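Putative transcriptional regulator (PDB 3K4H) probably binds DNA as a dimeric LacI-type transcriptional regulator whose two-lobed effector domain holds glucose units of a bound glycan. Local coordinates at residues N115-A118 and A119-A123; Y102-K105 and D106-Y110. All coordinates share one frame; numbering follows the deposited sequence.

Contact 1 of 2, residues N115-A118 and A119-A123; sequences NYTA and AREVA. With GLC (alpha-D-glucopyranose), chain C.
R120 lies one helical turn after Y116, and the two side chains run side by side, pointing the same way. CB of R120 lies 3.5 Å from O of Y116. CG of R120 comes within 3.8 Å of ring atom CE2 of Y116. Bends at chi2 (-102°) and chi3 then bring NE beside the phenol. NE of R120 gives a weak but nearly straight hydrogen bond of 3.4 Å to OH of Y116. The hydroxyl meets the guanidinium at its edge; ring and guanidinium planes are 76° apart. Y116 OH is also hydrogen-bonded to D155 of its own chain. At the tip, R120 NH1 has a long, weak ion pair with E124, and NH2 a salt bridge with D155 of the second subunit.

The backbone of this helix makes regular i to i+4 bonds, such as V122 N to A118 O at 2.9 Å. At the helix start, N115 ND2 donates to O6 of the glucose at 3.1 Å. N115 OD1 accepts from R149 NH2, which pins the amide.

This is the first part of helix 115-128. N115 touches helix 144-159. A119 and V122 pack on M197 of strand 195-198, and A118 on F227 of strand 223-227. Y116 and R120 face the other subunit.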
ATOM      1  N   ASN A 115      -1.329  -6.553   2.331  1.00 45.02           N
ATOM      2  CA  ASN A 115      -1.183  -7.795   3.044  1.00 44.67           C
ATOM      3  C   ASN A 115      -0.109  -7.757   4.121  1.00 44.54           C
ATOM      4  O   ASN A 115      -0.264  -8.369   5.175  1.00 43.77           O
ATOM      5  CB  ASN A 115      -0.877  -8.884   2.046  1.00 45.62           C
ATOM      6  CG  ASN A 115      -2.108  -9.375   1.367  1.00 60.49           C
ATOM      7  OD1 ASN A 115      -3.118  -9.620   2.030  1.00 47.60           O
ATOM      8  ND2 ASN A 115      -2.059  -9.509   0.041  1.00 46.60           N
ATOM      9  N   TYR A 116       0.972  -7.026   3.863  1.00 44.97           N
ATOM     10  CA  TYR A 116       2.015  -6.881   4.859  1.00 44.89           C
ATOM     11  C   TYR A 116       1.424  -6.296   6.121  1.00 46.07           C
ATOM     12  O   TYR A 116       1.582  -6.866   7.204  1.00 47.26           O
ATOM     13  CB  TYR A 116       3.159  -6.014   4.361  1.00 44.26           C
ATOM     14  CG  TYR A 116       4.225  -5.824   5.399  1.00 45.80           C
ATOM     15  CD1 TYR A 116       5.264  -6.734   5.534  1.00 44.24           C
ATOM     16  CD2 TYR A 116       4.176  -4.743   6.277  1.00 44.22           C
ATOM     17  CE1 TYR A 116       6.238  -6.544   6.511  1.00 46.31           C
ATOM     18  CE2 TYR A 116       5.120  -4.558   7.238  1.00 45.85           C
ATOM     19  CZ  TYR A 116       6.144  -5.455   7.349  1.00 43.86           C
ATOM     20  OH  TYR A 116       7.071  -5.244   8.323  1.00 46.94           O
ATOM     21  N   THR A 117       0.723  -5.179   5.984  1.00 45.84           N
ATOM     22  CA  THR A 117       0.121  -4.538   7.133  1.00 46.29           C
ATOM     23  C   THR A 117      -1.055  -5.309   7.735  1.00 46.92           C
ATOM     24  O   THR A 117      -1.248  -5.286   8.958  1.00 46.77           O
ATOM     25  CB  THR A 117      -0.280  -3.107   6.804  1.00 46.33           C
ATOM     26  OG1 THR A 117       0.850  -2.453   6.207  1.00 39.25           O
ATOM     27  CG2 THR A 117      -0.683  -2.360   8.068  1.00 37.42           C
ATOM     28  N   ALA A 118      -1.844  -5.992   6.901  1.00 47.00           N
ATOM     29  CA  ALA A 118      -2.959  -6.743   7.466  1.00 46.40           C
ATOM     30  C   ALA A 118      -2.382  -7.761   8.450  1.00 47.81           C
ATOM     31  O   ALA A 118      -2.825  -7.806   9.597  1.00 49.21           O
ATOM     32  CB  ALA A 118      -3.803  -7.385   6.406  1.00 44.61           C
ATOM     33  N   ALA A 119      -1.349  -8.506   8.029  1.00 47.45           N
ATOM     34  CA  ALA A 119      -0.710  -9.557   8.842  1.00 46.77           C
ATOM     35  C   ALA A 119       0.005  -8.985  10.057  1.00 47.55           C
ATOM     36  O   ALA A 119      -0.052  -9.557  11.137  1.00 48.73           O
ATOM     37  CB  ALA A 119       0.248 -10.400   8.004  1.00 45.88           C
ATOM     38  N   ARG A 120       0.670  -7.856   9.887  1.00 46.99           N
ATOM     39  CA  ARG A 120       1.220  -7.142  11.019  1.00 47.15           C
ATOM     40  C   ARG A 120       0.128  -6.882  12.033  1.00 47.07           C
ATOM     41  O   ARG A 120       0.335  -7.084  13.214  1.00 47.31           O
ATOM     42  CB  ARG A 120       1.816  -5.797  10.568  1.00 47.69           C
ATOM     43  CG  ARG A 120       3.286  -5.817  10.280  1.00 48.63           C
ATOM     44  CD  ARG A 120       4.053  -5.212  11.430  1.00 48.27           C
ATOM     45  NE  ARG A 120       5.113  -4.308  10.968  1.00 49.91           N
ATOM     46  CZ  ARG A 120       5.517  -3.221  11.621  1.00 48.50           C
ATOM     47  NH1 ARG A 120       4.971  -2.874  12.779  1.00 49.98           N
ATOM     48  NH2 ARG A 120       6.476  -2.477  11.114  1.00 50.10           N
ATOM     49  N   GLU A 121      -1.034  -6.423  11.571  1.00 47.26           N
ATOM     50  CA  GLU A 121      -2.095  -6.005  12.472  1.00 47.52           C
ATOM     51  C   GLU A 121      -2.690  -7.205  13.209  1.00 47.99           C
ATOM     52  O   GLU A 121      -2.914  -7.146  14.431  1.00 48.77           O
ATOM     53  CB  GLU A 121      -3.176  -5.255  11.723  1.00 47.81           C
ATOM     54  CG  GLU A 121      -2.859  -3.807  11.405  1.00 53.15           C
ATOM     55  CD  GLU A 121      -3.832  -3.218  10.391  1.00 48.23           C
ATOM     56  OE1 GLU A 121      -4.579  -3.982   9.740  1.00 53.67           O
ATOM     57  OE2 GLU A 121      -3.850  -1.985  10.225  1.00 53.62           O
ATOM     58  N   VAL A 122      -2.924  -8.291  12.474  1.00 47.10           N
ATOM     59  CA  VAL A 122      -3.357  -9.539  13.078  1.00 47.04           C
ATOM     60  C   VAL A 122      -2.363  -9.993  14.164  1.00 47.49           C
ATOM     61  O   VAL A 122      -2.773 -10.449  15.237  1.00 47.74           O
ATOM     62  CB  VAL A 122      -3.558 -10.642  12.007  1.00 47.00           C
ATOM     63  CG1 VAL A 122      -3.751 -12.000  12.638  1.00 45.40           C
ATOM     64  CG2 VAL A 122      -4.769 -10.331  11.154  1.00 46.49           C
ATOM     65  N   ALA A 123      -1.064  -9.867  13.890  1.00 46.88           N
ATOM     66  CA  ALA A 123      -0.064 -10.354  14.820  1.00 46.25           C
ATOM     67  C   ALA A 123      -0.007  -9.428  16.024  1.00 47.09           C
ATOM     68  O   ALA A 123       0.153  -9.892  17.162  1.00 47.10           O
ATOM     69  CB  ALA A 123       1.290 -10.485  14.152  1.00 45.31           C
TER
HETATM   70  C1  GLC C   2      -5.558 -13.273  -4.243  0.80 64.38           C
HETATM   71  C2  GLC C   2      -4.477 -13.124  -5.291  0.80 67.12           C
HETATM   72  C3  GLC C   2      -3.248 -12.585  -4.578  0.80 63.80           C
HETATM   73  C4  GLC C   2      -3.563 -11.240  -3.898  0.80 66.70           C
HETATM   74  C5  GLC C   2      -4.776 -11.365  -3.006  0.80 63.54           C
HETATM   75  C6  GLC C   2      -5.150  -9.994  -2.498  0.80 66.30           C
HETATM   76  O2  GLC C   2      -4.205 -14.392  -5.842  0.80 64.29           O
HETATM   77  O3  GLC C   2      -2.204 -12.556  -5.525  0.80 67.39           O
HETATM   78  O4  GLC C   2      -2.574 -10.880  -2.987  0.80 62.79           O
HETATM   79  O5  GLC C   2      -5.855 -11.998  -3.685  0.80 67.28           O
HETATM   80  O6  GLC C   2      -4.839  -9.991  -1.131  0.80 63.06           O

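Contact 2 of 2, residues Y102-K105 and D106-Y110; sequences YDRK and DEITY
R104 O sits at the centre of the turn made by 104-108 and takes two backbone hydrogen bonds. I108 N donates at 3.1 Å to R104 O, nearly in line with the carbonyl bond. E107 N donates to R104 O at 2.7 Å, from well above the carbonyl plane. The i to i+3 bond is that of a beta turn, and the i to i+4 bond that of an alpha turn. R104, which opens the turn, has left-handed backbone angles (phi 63°, psi 31°).

The close-packed side belongs to I108 and Y110, both buried. I108 packs CD1 against the turn, 3.6 Å from D103 O and 3.9 Å from R104 CB. Its side chain also rests on P101 and on F95 of strand 95-98. The side chain of Y110 starts out toward 102-105, with CG between the backbone N and the carbonyl carbon (chi1 74°). There CE2 of Y110 meets the aliphatic CG of K105 at 3.8 Å, the two side chains crossing. L97 and P101 also touch this tyrosine. Backbone bonds from T109 to L97 and from Y110 to I272 lead the chain out of the turn and into the sheet.

The other side is looser and faces solvent. D103, K105, D106 and E107 are all exposed. The acid of E107 crosses the R104 chain at a slant. E107 OE2 lies 3.5 Å from R104 CG, yet 4.2 Å from R104 NE. This is too far for a salt bridge, so any attraction is probably modest. H89 of helix 83-90 touches both R104 and E107.

The arrangement is a short turn in the connection between strands 95-98 and 110-112. These strands are parallel neighbours in the sheet of one lobe. Two such lobes make up the periplasmic binding protein-like fold.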
ATOM      1  N   TYR A 102       6.536  -9.791  -8.110  1.00 65.71           N
ATOM      2  CA  TYR A 102       7.784  -9.981  -7.383  1.00 69.83           C
ATOM      3  C   TYR A 102       8.688  -8.763  -7.552  1.00 72.31           C
ATOM      4  O   TYR A 102       9.213  -8.225  -6.566  1.00 72.89           O
ATOM      5  CB  TYR A 102       8.523 -11.260  -7.776  1.00 71.48           C
ATOM      6  CG  TYR A 102       9.766 -11.468  -6.924  1.00 89.28           C
ATOM      7  CD1 TYR A 102       9.668 -11.560  -5.528  1.00 72.78           C
ATOM      8  CD2 TYR A 102      11.044 -11.544  -7.503  1.00 73.05           C
ATOM      9  CE1 TYR A 102      10.806 -11.737  -4.723  1.00 89.46           C
ATOM     10  CE2 TYR A 102      12.203 -11.725  -6.703  1.00 89.36           C
ATOM     11  CZ  TYR A 102      12.068 -11.817  -5.316  1.00 73.30           C
ATOM     12  OH  TYR A 102      13.168 -11.995  -4.513  1.00 89.25           O
ATOM     13  N   ASP A 103       8.830  -8.333  -8.806  1.00 73.71           N
ATOM     14  CA  ASP A 103       9.652  -7.187  -9.185  1.00 74.96           C
ATOM     15  C   ASP A 103       8.887  -6.323 -10.204  1.00 75.45           C
ATOM     16  O   ASP A 103       7.757  -6.669 -10.590  1.00 75.31           O
ATOM     17  CB  ASP A 103      10.972  -7.686  -9.798  1.00 75.35           C
ATOM     18  CG  ASP A 103      10.754  -8.679 -10.957  1.00 85.41           C
ATOM     19  OD1 ASP A 103       9.610  -8.813 -11.461  1.00 75.38           O
ATOM     20  OD2 ASP A 103      11.739  -9.326 -11.368  1.00 75.49           O
ATOM     21  N   ARG A 104       9.506  -5.216 -10.632  1.00 75.57           N
ATOM     22  CA  ARG A 104       8.959  -4.339 -11.678  1.00 75.34           C
ATOM     23  C   ARG A 104       7.638  -3.690 -11.278  1.00 74.33           C
ATOM     24  O   ARG A 104       6.780  -3.442 -12.140  1.00 74.14           O
ATOM     25  CB  ARG A 104       8.731  -5.093 -12.990  1.00 76.25           C
ATOM     26  CG  ARG A 104       9.918  -5.730 -13.644  1.00 87.64           C
ATOM     27  CD  ARG A 104       9.365  -6.718 -14.650  1.00 78.24           C
ATOM     28  NE  ARG A 104      10.235  -6.935 -15.805  1.00 88.42           N
ATOM     29  CZ  ARG A 104      10.024  -7.869 -16.736  1.00 79.86           C
ATOM     30  NH1 ARG A 104       8.969  -8.688 -16.646  1.00 88.39           N
ATOM     31  NH2 ARG A 104      10.878  -7.993 -17.752  1.00 88.32           N
ATOM     32  N   LYS A 105       7.463  -3.430  -9.982  1.00 73.51           N
ATOM     33  CA  LYS A 105       6.283  -2.704  -9.493  1.00 72.72           C
ATOM     34  C   LYS A 105       5.972  -1.500 -10.383  1.00 71.32           C
ATOM     35  O   LYS A 105       4.815  -1.228 -10.683  1.00 71.22           O
ATOM     36  CB  LYS A 105       6.468  -2.240  -8.037  1.00 73.14           C
ATOM     37  CG  LYS A 105       5.754  -3.082  -6.976  1.00 84.52           C
ATOM     38  CD  LYS A 105       6.542  -4.331  -6.569  1.00 73.57           C
ATOM     39  CE  LYS A 105       7.906  -4.005  -5.949  1.00 84.93           C
ATOM     40  NZ  LYS A 105       7.878  -2.918  -4.912  1.00 74.10           N
ATOM     41  N   ASP A 106       7.025  -0.795 -10.798  1.00 70.34           N
ATOM     42  CA  ASP A 106       6.919   0.340 -11.714  1.00 69.12           C
ATOM     43  C   ASP A 106       6.299  -0.001 -13.071  1.00 67.01           C
ATOM     44  O   ASP A 106       5.568   0.820 -13.619  1.00 67.55           O
ATOM     45  CB  ASP A 106       8.269   1.071 -11.886  1.00 69.99           C
ATOM     46  CG  ASP A 106       9.454   0.123 -12.157  1.00 86.89           C
ATOM     47  OD1 ASP A 106      10.549   0.625 -12.506  1.00 70.60           O
ATOM     48  OD2 ASP A 106       9.318  -1.113 -12.014  1.00 70.84           O
ATOM     49  N   GLU A 107       6.559  -1.198 -13.598  1.00 64.38           N
ATOM     50  CA  GLU A 107       6.100  -1.574 -14.951  1.00 62.20           C
ATOM     51  C   GLU A 107       4.711  -2.234 -15.023  1.00 59.43           C
ATOM     52  O   GLU A 107       4.004  -2.095 -16.027  1.00 59.09           O
ATOM     53  CB  GLU A 107       7.137  -2.471 -15.643  1.00 62.94           C
ATOM     54  CG  GLU A 107       8.282  -1.720 -16.307  1.00 85.96           C
ATOM     55  CD  GLU A 107       9.554  -2.559 -16.430  1.00 64.70           C
ATOM     56  OE1 GLU A 107       9.850  -3.014 -17.560  1.00 86.36           O
ATOM     57  OE2 GLU A 107      10.254  -2.763 -15.404  1.00 86.00           O
ATOM     58  N   ILE A 108       4.336  -2.956 -13.968  1.00 56.96           N
ATOM     59  CA  ILE A 108       3.105  -3.748 -13.952  1.00 54.43           C
ATOM     60  C   ILE A 108       1.987  -3.052 -13.184  1.00 52.19           C
ATOM     61  O   ILE A 108       2.226  -2.536 -12.082  1.00 51.72           O
ATOM     62  CB  ILE A 108       3.373  -5.113 -13.306  1.00 54.45           C
ATOM     63  CG1 ILE A 108       4.487  -5.841 -14.057  1.00 50.57           C
ATOM     64  CG2 ILE A 108       2.094  -5.974 -13.242  1.00 50.47           C
ATOM     65  CD1 ILE A 108       5.261  -6.847 -13.189  1.00 54.45           C
ATOM     66  N   THR A 109       0.764  -3.135 -13.666  1.00 50.40           N
ATOM     67  CA  THR A 109      -0.363  -2.588 -12.932  1.00 49.29           C
ATOM     68  C   THR A 109      -1.070  -3.658 -12.152  1.00 48.21           C
ATOM     69  O   THR A 109      -1.448  -4.639 -12.686  1.00 48.20           O
ATOM     70  CB  THR A 109      -1.370  -2.044 -13.854  1.00 49.22           C
ATOM     71  OG1 THR A 109      -0.703  -1.272 -14.830  1.00 60.33           O
ATOM     72  CG2 THR A 109      -2.274  -1.176 -13.126  1.00 58.74           C
ATOM     73  N   TYR A 110      -1.235  -3.463 -10.869  1.00 47.09           N
ATOM     74  CA  TYR A 110      -1.781  -4.482 -10.050  1.00 46.39           C
ATOM     75  C   TYR A 110      -2.726  -3.994  -8.997  1.00 44.70           C
ATOM     76  O   TYR A 110      -2.699  -2.873  -8.667  1.00 43.01           O
ATOM     77  CB  TYR A 110      -0.659  -5.304  -9.481  1.00 46.58           C
ATOM     78  CG  TYR A 110       0.106  -4.656  -8.407  1.00 55.37           C
ATOM     79  CD1 TYR A 110      -0.341  -4.682  -7.135  1.00 46.77           C
ATOM     80  CD2 TYR A 110       1.300  -4.060  -8.653  1.00 47.22           C
ATOM     81  CE1 TYR A 110       0.345  -4.121  -6.161  1.00 55.55           C
ATOM     82  CE2 TYR A 110       1.995  -3.486  -7.674  1.00 56.06           C
ATOM     83  CZ  TYR A 110       1.513  -3.516  -6.424  1.00 47.70           C
ATOM     84  OH  TYR A 110       2.209  -2.942  -5.412  1.00 56.57           O
TER

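How the contacts relate
The two contacts come one after the other in the chain, joined through strand 110-112. Their centres are about 22 Å apart and they do not touch. Contact 2 is the more peripheral: a surface turn with exposed charged residues outside, and with I108 and the aromatic Y110 buried on its inner side. Contact 1 lies deeper, on a helix that packs against the sheet of the other lobe and borders the second subunit. Both rely on backbone hydrogen bonds, repeated along the helix in contact 1 but converging on one carbonyl in contact 2. Polar side chains of contact 1 engage sugar and partner subunit; in contact 2, R104 and E107 stay beyond salt-bridge distance of each other.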